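Local coordinates for protein hemin degrading factor (PDB 4MF9) that binds and traffics heme in Pseudomonas aeruginosa and probably also takes part in breaking it down, at residues L173-A176 with E177-A180; A193-D196 with A197-D200; G225-R228 with T229-L232. All coordinates share one frame; numbering follows the deposited sequence.

Overall arrangement
Contact 1 and contact 2 lie in the same long linker between helix 166-173 and helix 201-210, yet their centres are about 47 Å apart and each is a surface contact. Contact 3 is buried, and its centre is about 9 Å from that of contact 2. Residues 173-180 use one glutamine amide to hold a turn beside an edge strand, away from the heme. Contacts 2 and 3 share a different device: a glutamine oxygen takes the backbone N-H three residues earlier, at the start of a helical turn. They meet through Gln230, whose NE2 reaches Leu194 and Asp196. Contact 3 alone brings a residue to the heme, Arg228.

Contact 1 of 3, residues L173-A176 with E177-A180; sequences LRAA and EQDA
Between Ala175 and Gln178 the chain bends: Arg174 and Ala175 are extended, Ala176 adopts helical backbone angles, and Glu177 is extended again. This brings the amide of Gln178 back over the start of the bend. NE2 of Gln178 donates to the backbone O of Ala175 across 2.8 Å, with an N-H...O angle of 156°. The acceptor lies near the plane of the glutamine amide, whereas the donor is tilted somewhat from the carbonyl plane. A bend at the CB-CG bond turns the amide back, and a glutamine suits the place because its amide carries both a donor and an acceptor. The same amide rests against two aliphatic groups, NE2 standing 3.6 Å from Arg174 CG and 3.9 Å from Ala175 CB. Arg174 and Gln178 run about perpendicular, their guanidinium and amide planes 65° apart.

The segment has just left helix 166-173 and runs beside strand 59-62, an outermost strand of a nine-stranded antiparallel sheet. Leu173 and Ala175 make backbone hydrogen bonds to Arg63 and Arg61. Gln178 OE1 accepts the N-H of Arg61, so one planar group ties the bend to the sheet edge and both its polar atoms are used. The small methyl of Ala175 is buried here, its CB touching the Gln178 amide.

Glu177 is oriented differently. Its CG sits between the backbone N and the carbonyl carbon (chi1 52°), and a bend at chi2 folds the carboxylate back along the preceding residues. OE1 comes to 3.4 Å from Ala176 N, at an angle too poor for a hydrogen bond, and to 4.1 Å from Ala175 CB. The backbone N of Glu177 is covered by the turn and has no partner in the model.

Contact 2 of 3, residues A193-D196 with A197-D200; sequences ALVD and AQID
Val195 is held to Gln198 by two hydrogen bonds. The backbone N of Gln198 donates to Val195 O over 2.9 Å, and in return Val195 N donates to Gln198 OE1 over 3.3 Å. The second bond lies in the plane of the side-chain carbonyl, on a lone pair, with an N-H...O angle of 153°. Beside it, OE1 is 3.3 Å from Val195 CG2, the methyl placed between the backbone N and the carbonyl carbon, and 3.8 Å from Leu194 CB. The glutamine reaches this spot because CG stands beside its own backbone N (chi1 -80°) and the chain is extended from there.

The next bond, Ile199 N to Asp196 O at 3.1 Å, continues the pattern of i to i+3 bonding that defines a 3-10 turn. In both backbone bonds the donor sits well above the carbonyl plane, 52° out of it in the case of Val195 O. The Gln198 side chain thus accepts the N-H of Val195, the residue just before the 3-10 turn, while the backbone O of Val195 takes the N-H of Gln198. The side chain of Leu194 turns inward over the turn, its CB 3.6 Å from Ile199 CD1, and its CD1 is also close to that methyl. Apolar Ile199 suits its buried place, since CD1 meets Leu194 while the side chain packs on Gln230 and Leu234 of helix 228-235.

Asp196 points away, with OD1 in a salt bridge to Arg233 and also accepting from Gln230 NE2, which reaches Leu194 O as well. These partners fix the turn against helix 228-235, while Asp200, at the N-cap, accepts the N-H of Ala203 on OD1 in a weak hydrogen bond at the start of helix 201-210.

Contact 3 of 3, residues G225-R228 with T229-L232; sequences GAQR and TQAL. With HEM (protoporphyrin IX containing Fe), chain C.
Gln227 and Gln230 cross obliquely, their amide planes 63° apart, and OE1 of Gln230 reaches back to the backbone of Gln227. There it accepts the N-H of Gln227 over 3.0 Å, and lies 3.4 Å from Ala226 CA. With CG anti to the backbone N (chi1 -176°) and the chain extended beyond it, Gln230 spans back to the turn; its NE2 is engaged by Asp196 OD1 and Leu194 O of the neighbouring loop. Water 1 donates to Gln227 OE1 at 3.0 Å and to Gln230 OE1 at 2.7 Å, though acceptors around it outnumber its protons.

Here one helix gives way to another. Gly225 ends helix 217-224 with the positive phi of a Schellman motif, and Gln227 is the N-cap of helix 228-235, whose first turn closes through Ala231 N to Gln227 O (2.9 Å) and Leu232 N to Arg228 O (3.2 Å). Ala226 CB and Ala231 CB come within 4.3 Å, a contact that small methyls allow.

Arg228, a heme-binding residue of the pocket, leaves the helix start fully extended as far as CD, then bends at chi3 to reach a propionate, with the side chain of Lys313 close by. The heme O2D lies at the guanidinium edge, near its plane, 3.4 Å from NH1, a weak hydrogen bond. NH1 also forms a salt bridge with Glu324.

Contact 1 of 3, residues L173-A176 with E177-A180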
loop_
_atom_site.group_PDB
_atom_site.type_symbol
_atom_site.label_atom_id
_atom_site.label_comp_id
_atom_site.label_asym_id
_atom_site.label_seq_id
_atom_site.Cartn_x
_atom_site.Cartn_y
_atom_site.Cartn_z
ATOM N N LEU A 173 -9.742 9.394 21.333
ATOM C CA LEU A 173 -9.946 9.711 19.921
ATOM C C LEU A 173 -11.387 9.523 19.457
ATOM O O LEU A 173 -11.712 9.824 18.313
ATOM C CB LEU A 173 -9.029 8.841 19.048
ATOM C CG LEU A 173 -7.633 9.369 18.732
ATOM C CD1 LEU A 173 -7.693 10.734 18.027
ATOM C CD2 LEU A 173 -6.784 9.457 19.974
ATOM N N ARG A 174 -12.258 9.026 20.314
ATOM C CA ARG A 174 -13.616 8.742 19.938
ATOM C C ARG A 174 -14.359 9.977 19.428
ATOM O O ARG A 174 -14.334 10.994 20.029
ATOM C CB ARG A 174 -14.331 8.081 21.109
ATOM C CG ARG A 174 -15.798 8.368 21.297
ATOM C CD ARG A 174 -16.199 7.877 22.663
ATOM N NE ARG A 174 -16.712 6.569 22.453
ATOM C CZ ARG A 174 -16.231 5.475 22.989
ATOM N NH1 ARG A 174 -15.239 5.507 23.846
ATOM N NH2 ARG A 174 -16.817 4.365 22.675
ATOM N N ALA A 175 -15.016 9.831 18.298
ATOM C CA ALA A 175 -15.734 10.939 17.679
ATOM C C ALA A 175 -17.006 11.233 18.470
ATOM O O ALA A 175 -17.591 10.328 19.073
ATOM C CB ALA A 175 -16.075 10.603 16.249
ATOM N N ALA A 176 -17.440 12.490 18.453
ATOM C CA ALA A 176 -18.645 12.894 19.184
ATOM C C ALA A 176 -19.902 12.313 18.536
ATOM O O ALA A 176 -20.785 11.783 19.215
ATOM C CB ALA A 176 -18.729 14.405 19.269
ATOM N N GLU A 177 -19.999 12.413 17.232
ATOM C CA GLU A 177 -21.086 11.799 16.534
ATOM C C GLU A 177 -20.709 10.449 16.019
ATOM O O GLU A 177 -20.179 10.302 14.994
ATOM C CB GLU A 177 -21.653 12.692 15.412
ATOM C CG GLU A 177 -20.670 13.245 14.423
ATOM C CD GLU A 177 -19.631 14.200 14.984
ATOM O OE1 GLU A 177 -18.633 13.732 15.537
ATOM O OE2 GLU A 177 -19.808 15.434 14.819
ATOM N N GLN A 178 -21.074 9.461 16.785
ATOM C CA GLN A 178 -20.657 8.094 16.545
ATOM C C GLN A 178 -21.142 7.554 15.208
ATOM O O GLN A 178 -20.341 7.006 14.446
ATOM C CB GLN A 178 -21.017 7.197 17.726
ATOM C CG GLN A 178 -19.921 7.215 18.773
ATOM C CD GLN A 178 -18.589 6.821 18.160
ATOM O OE1 GLN A 178 -18.472 5.754 17.563
ATOM N NE2 GLN A 178 -17.591 7.685 18.282
ATOM N N ASP A 179 -22.415 7.528 14.970
ATOM C CA ASP A 179 -22.909 7.500 13.642
ATOM C C ASP A 179 -22.743 6.172 12.950
ATOM O O ASP A 179 -21.990 5.351 13.413
ATOM C CB ASP A 179 -22.207 8.555 12.829
ATOM C CG ASP A 179 -23.123 9.342 12.041
ATOM O OD1 ASP A 179 -22.733 9.809 10.955
ATOM O OD2 ASP A 179 -24.242 9.546 12.515
ATOM N N ALA A 180 -23.464 5.916 11.902
ATOM C CA ALA A 180 -23.182 4.709 11.174
ATOM C C ALA A 180 -23.387 4.862 9.662
ATOM O O ALA A 180 -23.546 3.896 8.997
ATOM C CB ALA A 180 -23.977 3.577 11.737
#

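Contact 2 of 3, residues A193-D196 with A197-D200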
loop_
_atom_site.group_PDB
_atom_site.type_symbol
_atom_site.label_atom_id
_atom_site.label_comp_id
_atom_site.label_asym_id
_atom_site.label_seq_id
_atom_site.Cartn_x
_atom_site.Cartn_y
_atom_site.Cartn_z
ATOM N N ALA A 193 -5.869 11.021 -20.500
ATOM C CA ALA A 193 -4.492 10.833 -20.902
ATOM C C ALA A 193 -4.255 11.419 -22.269
ATOM O O ALA A 193 -5.111 11.406 -23.091
ATOM C CB ALA A 193 -4.176 9.364 -20.967
ATOM N N LEU A 194 -3.066 11.933 -22.477
ATOM C CA LEU A 194 -2.600 12.253 -23.781
ATOM C C LEU A 194 -2.255 10.967 -24.476
ATOM O O LEU A 194 -1.950 10.019 -23.848
ATOM C CB LEU A 194 -1.389 13.138 -23.664
ATOM C CG LEU A 194 -1.646 14.356 -22.820
ATOM C CD1 LEU A 194 -0.517 15.307 -23.043
ATOM C CD2 LEU A 194 -2.932 15.035 -23.222
ATOM N N VAL A 195 -2.335 10.933 -25.785
ATOM C CA VAL A 195 -1.778 9.857 -26.553
ATOM C C VAL A 195 -0.254 9.980 -26.574
ATOM O O VAL A 195 0.251 11.020 -26.323
ATOM C CB VAL A 195 -2.363 9.777 -27.935
ATOM C CG1 VAL A 195 -3.807 9.303 -27.880
ATOM C CG2 VAL A 195 -2.247 11.103 -28.628
ATOM N N ASP A 196 0.445 8.918 -26.896
ATOM C CA ASP A 196 1.881 8.908 -26.762
ATOM C C ASP A 196 2.445 9.994 -27.657
ATOM O O ASP A 196 3.319 10.674 -27.286
ATOM C CB ASP A 196 2.436 7.535 -27.077
ATOM C CG ASP A 196 2.216 6.511 -25.957
ATOM O OD1 ASP A 196 1.542 6.759 -24.950
ATOM O OD2 ASP A 196 2.764 5.440 -26.107
ATOM N N ALA A 197 1.871 10.168 -28.825
ATOM C CA ALA A 197 2.340 11.123 -29.832
ATOM C C ALA A 197 2.193 12.582 -29.404
ATOM O O ALA A 197 2.728 13.480 -30.058
ATOM C CB ALA A 197 1.626 10.883 -31.150
ATOM N N GLN A 198 1.465 12.820 -28.315
ATOM C CA GLN A 198 1.283 14.180 -27.803
ATOM C C GLN A 198 2.288 14.538 -26.716
ATOM O O GLN A 198 2.391 15.698 -26.319
ATOM C CB GLN A 198 -0.138 14.378 -27.270
ATOM C CG GLN A 198 -1.176 14.645 -28.349
ATOM C CD GLN A 198 -2.586 14.732 -27.792
ATOM O OE1 GLN A 198 -2.999 13.905 -26.970
ATOM N NE2 GLN A 198 -3.335 15.737 -28.238
ATOM N N ILE A 199 3.013 13.555 -26.222
ATOM C CA ILE A 199 4.043 13.789 -25.258
ATOM C C ILE A 199 5.325 14.294 -25.914
ATOM O O ILE A 199 5.716 13.789 -26.910
ATOM C CB ILE A 199 4.353 12.509 -24.461
ATOM C CG1 ILE A 199 3.088 11.879 -23.933
ATOM C CG2 ILE A 199 5.330 12.797 -23.344
ATOM C CD1 ILE A 199 2.206 12.823 -23.193
ATOM N N ASP A 200 5.960 15.301 -25.318
ATOM C CA ASP A 200 7.293 15.729 -25.750
ATOM C C ASP A 200 8.327 14.717 -25.254
ATOM O O ASP A 200 8.863 14.857 -24.151
ATOM C CB ASP A 200 7.602 17.127 -25.199
ATOM C CG ASP A 200 8.828 17.758 -25.832
ATOM O OD1 ASP A 200 9.587 17.052 -26.541
ATOM O OD2 ASP A 200 9.032 18.970 -25.608
#

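Contact 3 of 3, residues G225-R228 with T229-L232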
loop_
_atom_site.group_PDB
_atom_site.type_symbol
_atom_site.label_atom_id
_atom_site.label_comp_id
_atom_site.label_asym_id
_atom_site.label_seq_id
_atom_site.Cartn_x
_atom_site.Cartn_y
_atom_site.Cartn_z
ATOM N N GLY A 225 3.156 15.778 -18.528
ATOM C CA GLY A 225 1.813 15.283 -18.655
ATOM C C GLY A 225 1.681 13.821 -19.010
ATOM O O GLY A 225 0.739 13.444 -19.572
ATOM N N ALA A 226 2.667 13.029 -18.655
ATOM C CA ALA A 226 2.662 11.622 -19.050
ATOM C C ALA A 226 2.220 10.704 -17.923
ATOM O O ALA A 226 2.557 10.936 -16.761
ATOM C CB ALA A 226 4.033 11.212 -19.566
ATOM N N GLN A 227 1.481 9.660 -18.272
ATOM C CA GLN A 227 1.207 8.543 -17.349
ATOM C C GLN A 227 2.492 7.753 -17.098
ATOM O O GLN A 227 3.368 7.782 -17.897
ATOM C CB GLN A 227 0.150 7.574 -17.865
ATOM C CG GLN A 227 -1.050 8.206 -18.472
ATOM C CD GLN A 227 -1.704 9.143 -17.517
ATOM O OE1 GLN A 227 -1.738 10.335 -17.713
ATOM N NE2 GLN A 227 -2.159 8.610 -16.447
ATOM N N ARG A 228 2.571 7.086 -15.972
ATOM C CA ARG A 228 3.792 6.435 -15.634
ATOM C C ARG A 228 4.210 5.354 -16.670
ATOM O O ARG A 228 5.312 5.311 -17.083
ATOM C CB ARG A 228 3.724 5.801 -14.265
ATOM C CG ARG A 228 5.077 5.289 -13.844
ATOM C CD ARG A 228 5.284 4.598 -12.508
ATOM N NE ARG A 228 5.554 5.569 -11.511
ATOM C CZ ARG A 228 6.618 5.690 -10.736
ATOM N NH1 ARG A 228 7.614 4.872 -10.718
ATOM N NH2 ARG A 228 6.636 6.683 -9.944
ATOM N N THR A 229 3.288 4.515 -17.067
ATOM C CA THR A 229 3.586 3.470 -18.053
ATOM C C THR A 229 3.939 4.101 -19.388
ATOM O O THR A 229 4.803 3.620 -20.119
ATOM C CB THR A 229 2.400 2.514 -18.228
ATOM O OG1 THR A 229 1.230 3.246 -18.632
ATOM C CG2 THR A 229 2.113 1.821 -16.919
ATOM N N GLN A 230 3.264 5.186 -19.706
ATOM C CA GLN A 230 3.510 5.946 -20.906
ATOM C C GLN A 230 4.930 6.492 -20.951
ATOM O O GLN A 230 5.547 6.391 -21.951
ATOM C CB GLN A 230 2.531 7.095 -20.971
ATOM C CG GLN A 230 2.547 7.961 -22.182
ATOM C CD GLN A 230 1.374 8.905 -22.202
ATOM O OE1 GLN A 230 1.116 9.584 -21.250
ATOM N NE2 GLN A 230 0.690 8.937 -23.296
ATOM N N ALA A 231 5.415 7.040 -19.853
ATOM C CA ALA A 231 6.787 7.544 -19.826
ATOM C C ALA A 231 7.811 6.414 -19.962
ATOM O O ALA A 231 8.843 6.592 -20.593
ATOM C CB ALA A 231 7.034 8.324 -18.561
ATOM N N LEU A 232 7.540 5.269 -19.336
ATOM C CA LEU A 232 8.436 4.114 -19.432
ATOM C C LEU A 232 8.566 3.681 -20.888
ATOM O O LEU A 232 9.665 3.423 -21.385
ATOM C CB LEU A 232 7.916 2.950 -18.584
ATOM C CG LEU A 232 7.729 3.228 -17.098
ATOM C CD1 LEU A 232 7.325 1.968 -16.336
ATOM C CD2 LEU A 232 8.984 3.840 -16.515
HETATM C CHA HEM C . 11.949 5.526 -2.733
HETATM C CHB HEM C . 14.173 6.029 1.418
HETATM C CHC HEM C . 11.156 9.601 2.539
HETATM C CHD HEM C . 8.338 8.215 -1.074
HETATM C C1A HEM C . 12.868 5.417 -1.728
HETATM C C2A HEM C . 14.045 4.617 -1.764
HETATM C C3A HEM C . 14.663 4.782 -0.618
HETATM C C4A HEM C . 13.861 5.631 0.145
HETATM C CMA HEM C . 15.944 4.110 -0.215
HETATM C CAA HEM C . 14.558 3.771 -2.874
HETATM C CBA HEM C . 16.044 3.960 -3.274
HETATM C CGA HEM C . 16.149 5.264 -3.977
HETATM O O1A HEM C . 17.048 6.059 -3.719
HETATM O O2A HEM C . 15.310 5.510 -4.802
HETATM C C1B HEM C . 13.503 7.080 2.030
HETATM C C2B HEM C . 13.970 7.556 3.264
HETATM C C3B HEM C . 13.166 8.567 3.620
HETATM C C4B HEM C . 12.161 8.686 2.540
HETATM C CMB HEM C . 15.170 7.049 4.007
HETATM C CAB HEM C . 13.365 9.345 4.879
HETATM C CBB HEM C . 12.430 9.928 5.565
HETATM C C1C HEM C . 10.131 9.570 1.669
HETATM C C2C HEM C . 9.081 10.465 1.649
HETATM C C3C HEM C . 8.267 10.090 0.624
HETATM C C4C HEM C . 8.819 8.935 0.001
HETATM C CMC HEM C . 8.895 11.635 2.565
HETATM C CAC HEM C . 7.039 10.752 0.252
HETATM C CBC HEM C . 6.281 10.138 -0.607
HETATM C C1D HEM C . 9.112 7.359 -1.868
HETATM C C2D HEM C . 8.677 6.784 -3.177
HETATM C C3D HEM C . 9.701 6.059 -3.618
HETATM C C4D HEM C . 10.743 6.176 -2.592
HETATM C CMD HEM C . 7.371 6.950 -3.924
HETATM C CAD HEM C . 9.746 5.272 -4.902
HETATM C CBD HEM C . 10.579 6.043 -5.925
HETATM C CGD HEM C . 10.506 5.671 -7.374
HETATM O O1D HEM C . 11.575 5.496 -7.920
HETATM O O2D HEM C . 9.470 5.580 -8.014
HETATM N NA HEM C . 12.766 6.029 -0.536
HETATM N NB HEM C . 12.432 7.770 1.612
HETATM N NC HEM C . 9.945 8.693 0.683
HETATM N ND HEM C . 10.339 6.951 -1.580
HETATM FE FE HEM C . 11.331 7.385 -0.094
HETATM O O HOH W 1 -1.054 11.080 -20.590
#